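Local coordinates for protein histidinol-phosphatase (Listeria monocytogenes serotype 4b str. H7858, PDB 6NLR) that probably hydrolyses L-histidinol phosphate to histidinol and phosphate in histidine biosynthesis, using a trinuclear metal centre, at residues A[174-182]-A[217-225]. Numbering follows the deposited sequence.
With MN (manganese (II) ion), chain E.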
loop_
_atom_site.group_PDB
_atom_site.type_symbol
_atom_site.label_atom_id
_atom_site.label_comp_id
_atom_site.label_asym_id
_atom_site.label_seq_id
_atom_site.Cartn_x
_atom_site.Cartn_y
_atom_site.Cartn_z
ATOM N N PHE A 174 2.396 -9.130 15.133
ATOM C CA PHE A 174 2.141 -7.716 14.754
ATOM C C PHE A 174 2.092 -7.542 13.227
ATOM O O PHE A 174 2.016 -6.407 12.777
ATOM C CB PHE A 174 3.167 -6.810 15.432
ATOM C CG PHE A 174 3.111 -6.903 16.935
ATOM C CD1 PHE A 174 2.107 -6.264 17.653
ATOM C CD2 PHE A 174 4.053 -7.650 17.640
ATOM C CE1 PHE A 174 2.062 -6.361 19.038
ATOM C CE2 PHE A 174 4.006 -7.737 19.024
ATOM C CZ PHE A 174 3.003 -7.103 19.719
ATOM N N LYS A 175 2.097 -8.633 12.447
ATOM C CA LYS A 175 1.858 -8.564 10.983
ATOM C C LYS A 175 0.551 -7.811 10.745
ATOM O O LYS A 175 -0.473 -8.105 11.351
ATOM C CB LYS A 175 1.775 -9.954 10.358
ATOM C CG LYS A 175 1.632 -9.957 8.850
ATOM C CD LYS A 175 1.365 -11.320 8.327
ATOM C CE LYS A 175 1.154 -11.321 6.823
ATOM N NZ LYS A 175 0.828 -12.685 6.338
ATOM N N PRO A 176 0.544 -6.798 9.868
ATOM C CA PRO A 176 -0.706 -6.184 9.439
ATOM C C PRO A 176 -1.665 -7.236 8.875
ATOM O O PRO A 176 -1.209 -8.222 8.312
ATOM C CB PRO A 176 -0.278 -5.241 8.313
ATOM C CG PRO A 176 1.147 -4.902 8.675
ATOM C CD PRO A 176 1.728 -6.178 9.263
ATOM N N ARG A 177 -2.968 -6.989 9.009
ATOM C CA ARG A 177 -4.018 -7.881 8.477
ATOM C C ARG A 177 -4.732 -7.224 7.299
ATOM O O ARG A 177 -5.715 -7.825 6.805
ATOM C CB ARG A 177 -4.946 -8.239 9.625
ATOM C CG ARG A 177 -4.199 -9.050 10.675
ATOM C CD ARG A 177 -5.121 -9.668 11.651
ATOM N NE ARG A 177 -4.380 -10.383 12.683
ATOM C CZ ARG A 177 -4.893 -10.685 13.868
ATOM N NH1 ARG A 177 -6.139 -10.317 14.128
ATOM N NH2 ARG A 177 -4.174 -11.343 14.767
ATOM N N ARG A 178 -4.273 -6.048 6.871
ATOM C CA ARG A 178 -4.856 -5.334 5.716
ATOM C C ARG A 178 -3.808 -5.287 4.609
ATOM O O ARG A 178 -2.706 -4.759 4.803
ATOM C CB ARG A 178 -5.346 -3.939 6.106
ATOM C CG ARG A 178 -6.131 -3.272 4.971
ATOM C CD ARG A 178 -7.142 -2.207 5.429
ATOM N NE ARG A 178 -6.510 -1.008 5.948
ATOM C CZ ARG A 178 -6.226 -0.758 7.228
ATOM N NH1 ARG A 178 -6.525 -1.642 8.181
ATOM N NH2 ARG A 178 -5.660 0.395 7.553
HETATM N N MSE A 179 -4.140 -5.894 3.465
HETATM C CA MSE A 179 -3.192 -5.979 2.368
HETATM C C MSE A 179 -3.361 -4.729 1.511
HETATM O O MSE A 179 -4.471 -4.428 1.081
HETATM C CB MSE A 179 -3.422 -7.234 1.517
HETATM C CG MSE A 179 -3.467 -8.544 2.311
HETATM SE SE MSE A 179 -1.732 -8.968 3.200
HETATM C CE MSE A 179 -2.100 -8.430 5.059
ATOM N N GLY A 180 -2.242 -4.049 1.246
ATOM C CA GLY A 180 -2.220 -2.794 0.524
ATOM C C GLY A 180 -2.434 -2.946 -0.976
ATOM O O GLY A 180 -1.879 -3.884 -1.569
ATOM N N HIS A 181 -3.215 -2.032 -1.556
ATOM C CA HIS A 181 -3.444 -1.835 -3.019
ATOM C C HIS A 181 -3.062 -3.074 -3.845
ATOM O O HIS A 181 -2.056 -2.997 -4.567
ATOM C CB HIS A 181 -2.693 -0.572 -3.489
ATOM C CG HIS A 181 -1.311 -0.407 -2.936
ATOM N ND1 HIS A 181 -0.348 -1.410 -3.047
ATOM C CD2 HIS A 181 -0.717 0.650 -2.310
ATOM C CE1 HIS A 181 0.789 -0.969 -2.503
ATOM N NE2 HIS A 181 0.592 0.293 -2.034
ATOM N N ILE A 182 -3.876 -4.145 -3.849
ATOM C CA ILE A 182 -3.444 -5.457 -4.421
ATOM C C ILE A 182 -3.549 -5.529 -5.958
ATOM O O ILE A 182 -3.514 -6.660 -6.478
ATOM C CB ILE A 182 -4.178 -6.645 -3.785
ATOM C CG1 ILE A 182 -5.686 -6.612 -4.043
ATOM C CG2 ILE A 182 -3.829 -6.764 -2.315
ATOM C CD1 ILE A 182 -6.353 -7.971 -3.851
ATOM N N ARG A 217 -7.528 -16.460 6.059
ATOM C CA ARG A 217 -6.640 -15.814 7.066
ATOM C C ARG A 217 -7.412 -14.760 7.881
ATOM O O ARG A 217 -6.847 -14.254 8.870
ATOM C CB ARG A 217 -5.471 -15.164 6.337
ATOM C CG ARG A 217 -4.389 -16.117 5.862
ATOM C CD ARG A 217 -3.535 -16.204 7.085
ATOM N NE ARG A 217 -2.160 -16.169 6.737
ATOM C CZ ARG A 217 -1.171 -16.198 7.603
ATOM N NH1 ARG A 217 -1.422 -16.260 8.901
ATOM N NH2 ARG A 217 0.067 -16.161 7.142
ATOM N N ASP A 218 -8.650 -14.441 7.483
ATOM C CA ASP A 218 -9.494 -13.407 8.128
ATOM C C ASP A 218 -8.811 -12.039 7.985
ATOM O O ASP A 218 -8.854 -11.238 8.930
ATOM C CB ASP A 218 -9.747 -13.741 9.597
ATOM C CG ASP A 218 -10.989 -13.076 10.161
ATOM O OD1 ASP A 218 -11.995 -13.000 9.434
ATOM O OD2 ASP A 218 -10.956 -12.671 11.337
ATOM N N TYR A 219 -8.198 -11.801 6.833
ATOM C CA TYR A 219 -7.527 -10.526 6.497
ATOM C C TYR A 219 -8.557 -9.592 5.863
ATOM O O TYR A 219 -9.711 -9.998 5.594
ATOM C CB TYR A 219 -6.323 -10.767 5.591
ATOM C CG TYR A 219 -5.092 -11.363 6.227
ATOM C CD1 TYR A 219 -4.984 -11.598 7.592
ATOM C CD2 TYR A 219 -3.986 -11.650 5.441
ATOM C CE1 TYR A 219 -3.822 -12.119 8.144
ATOM C CE2 TYR A 219 -2.829 -12.185 5.975
ATOM C CZ TYR A 219 -2.749 -12.438 7.332
ATOM O OH TYR A 219 -1.594 -12.937 7.848
ATOM N N GLU A 220 -8.154 -8.355 5.615
ATOM C CA GLU A 220 -9.031 -7.400 4.901
ATOM C C GLU A 220 -8.196 -6.722 3.822
ATOM O O GLU A 220 -6.965 -6.955 3.778
ATOM C CB GLU A 220 -9.683 -6.438 5.902
ATOM C CG GLU A 220 -8.688 -5.653 6.711
ATOM C CD GLU A 220 -9.273 -4.713 7.764
ATOM O OE1 GLU A 220 -10.509 -4.810 8.035
ATOM O OE2 GLU A 220 -8.475 -3.899 8.335
ATOM N N LEU A 221 -8.846 -5.924 2.980
ATOM C CA LEU A 221 -8.204 -5.273 1.819
ATOM C C LEU A 221 -8.315 -3.754 1.932
ATOM O O LEU A 221 -9.373 -3.243 2.336
ATOM C CB LEU A 221 -8.841 -5.788 0.532
ATOM C CG LEU A 221 -8.618 -7.273 0.270
ATOM C CD1 LEU A 221 -9.393 -7.737 -0.950
ATOM C CD2 LEU A 221 -7.130 -7.550 0.137
ATOM N N ASP A 222 -7.196 -3.098 1.604
ATOM C CA ASP A 222 -7.041 -1.653 1.299
ATOM C C ASP A 222 -7.824 -1.385 0.015
ATOM O O ASP A 222 -7.413 -1.915 -1.036
ATOM C CB ASP A 222 -5.540 -1.369 1.194
ATOM C CG ASP A 222 -5.067 0.048 0.883
ATOM O OD1 ASP A 222 -5.629 0.990 1.462
ATOM O OD2 ASP A 222 -4.075 0.173 0.099
ATOM N N PHE A 223 -8.934 -0.655 0.089
ATOM C CA PHE A 223 -9.651 -0.180 -1.122
ATOM C C PHE A 223 -9.035 1.182 -1.439
ATOM O O PHE A 223 -9.438 2.210 -0.857
ATOM C CB PHE A 223 -11.167 -0.110 -0.935
ATOM C CG PHE A 223 -11.899 0.350 -2.172
ATOM C CD1 PHE A 223 -11.940 1.697 -2.533
ATOM C CD2 PHE A 223 -12.543 -0.557 -2.990
ATOM C CE1 PHE A 223 -12.619 2.122 -3.660
ATOM C CE2 PHE A 223 -13.210 -0.131 -4.134
ATOM C CZ PHE A 223 -13.247 1.205 -4.471
ATOM N N ASN A 224 -8.032 1.165 -2.315
ATOM C CA ASN A 224 -7.085 2.291 -2.488
ATOM C C ASN A 224 -7.477 3.124 -3.727
ATOM O O ASN A 224 -7.486 2.589 -4.854
ATOM C CB ASN A 224 -5.678 1.722 -2.464
ATOM C CG ASN A 224 -4.593 2.772 -2.443
ATOM O OD1 ASN A 224 -4.659 3.752 -3.189
ATOM N ND2 ASN A 224 -3.601 2.557 -1.589
ATOM N N THR A 225 -7.790 4.398 -3.521
ATOM C CA THR A 225 -8.291 5.321 -4.570
ATOM C C THR A 225 -7.157 6.097 -5.238
ATOM O O THR A 225 -7.445 6.807 -6.226
ATOM C CB THR A 225 -9.369 6.253 -4.013
ATOM O OG1 THR A 225 -8.779 7.003 -2.935
ATOM C CG2 THR A 225 -10.584 5.451 -3.576
HETATM MN MN MN E . 2.068 1.567 -1.164
HETATM O O HOH W 1 -6.958 1.032 3.871
HETATM O O HOH W 2 -5.822 -4.009 -1.707
HETATM O O HOH W 3 2.085 2.138 -3.415
HETATM O O HOH W 4 0.818 2.803 -0.776
#
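Asp-222 turns CG anti to its backbone N (chi1 180°), beside the carbonyl carbon, and this carries its carboxylate across to the backbone of His-181. Asp-222 OD2 accepts from His-181 N at 2.9 Å on the anti lone pair. On the syn side, 25° out of the carboxylate plane, it accepts an N-H from Asn-224 ND2. Two donors thus fix the rotation of this buried carboxylate. Asn-224 ND2 also reaches the cobalt ligand Asp-258. The loop residue His-181 binds manganese through NE2 at 2.1 Å, with Glu-93 and His-123 completing the protein ligands, so Asp-222 acts as a second-shell residue.

Further back the two strands pair in parallel. Glu-220 N hydrogen-bonds to Arg-177 O (2.8 Å), Met-179 N to Glu-220 O (3.0 Å) and Asp-222 N to Met-179 O (3.1 Å). Arg-178 is bent at chi3 (70°), and its NH1 forms a salt bridge with Glu-220 OE2 at 3.0 Å; NH2 is held by Asp-117 and Gly-5 O. The extended Lys-175 crosses Tyr-219 at about a right angle and donates from NZ to the Tyr-219 OH (2.9 Å), while Ser-166 O and Ala-169 O also accept from NZ. SE of selenomethionine Met-179 lies 5.1 Å from the centroid of the Tyr-219 ring, an oblique Met-aromatic contact.

The pair belongs to the TIM-barrel-like PHP fold. Strand 220-224 lies between 178-179 and 253-256, strand 117-127 adjoins 178-179, and helix 152-168 packs on Met-179, Ile-182 and Tyr-219.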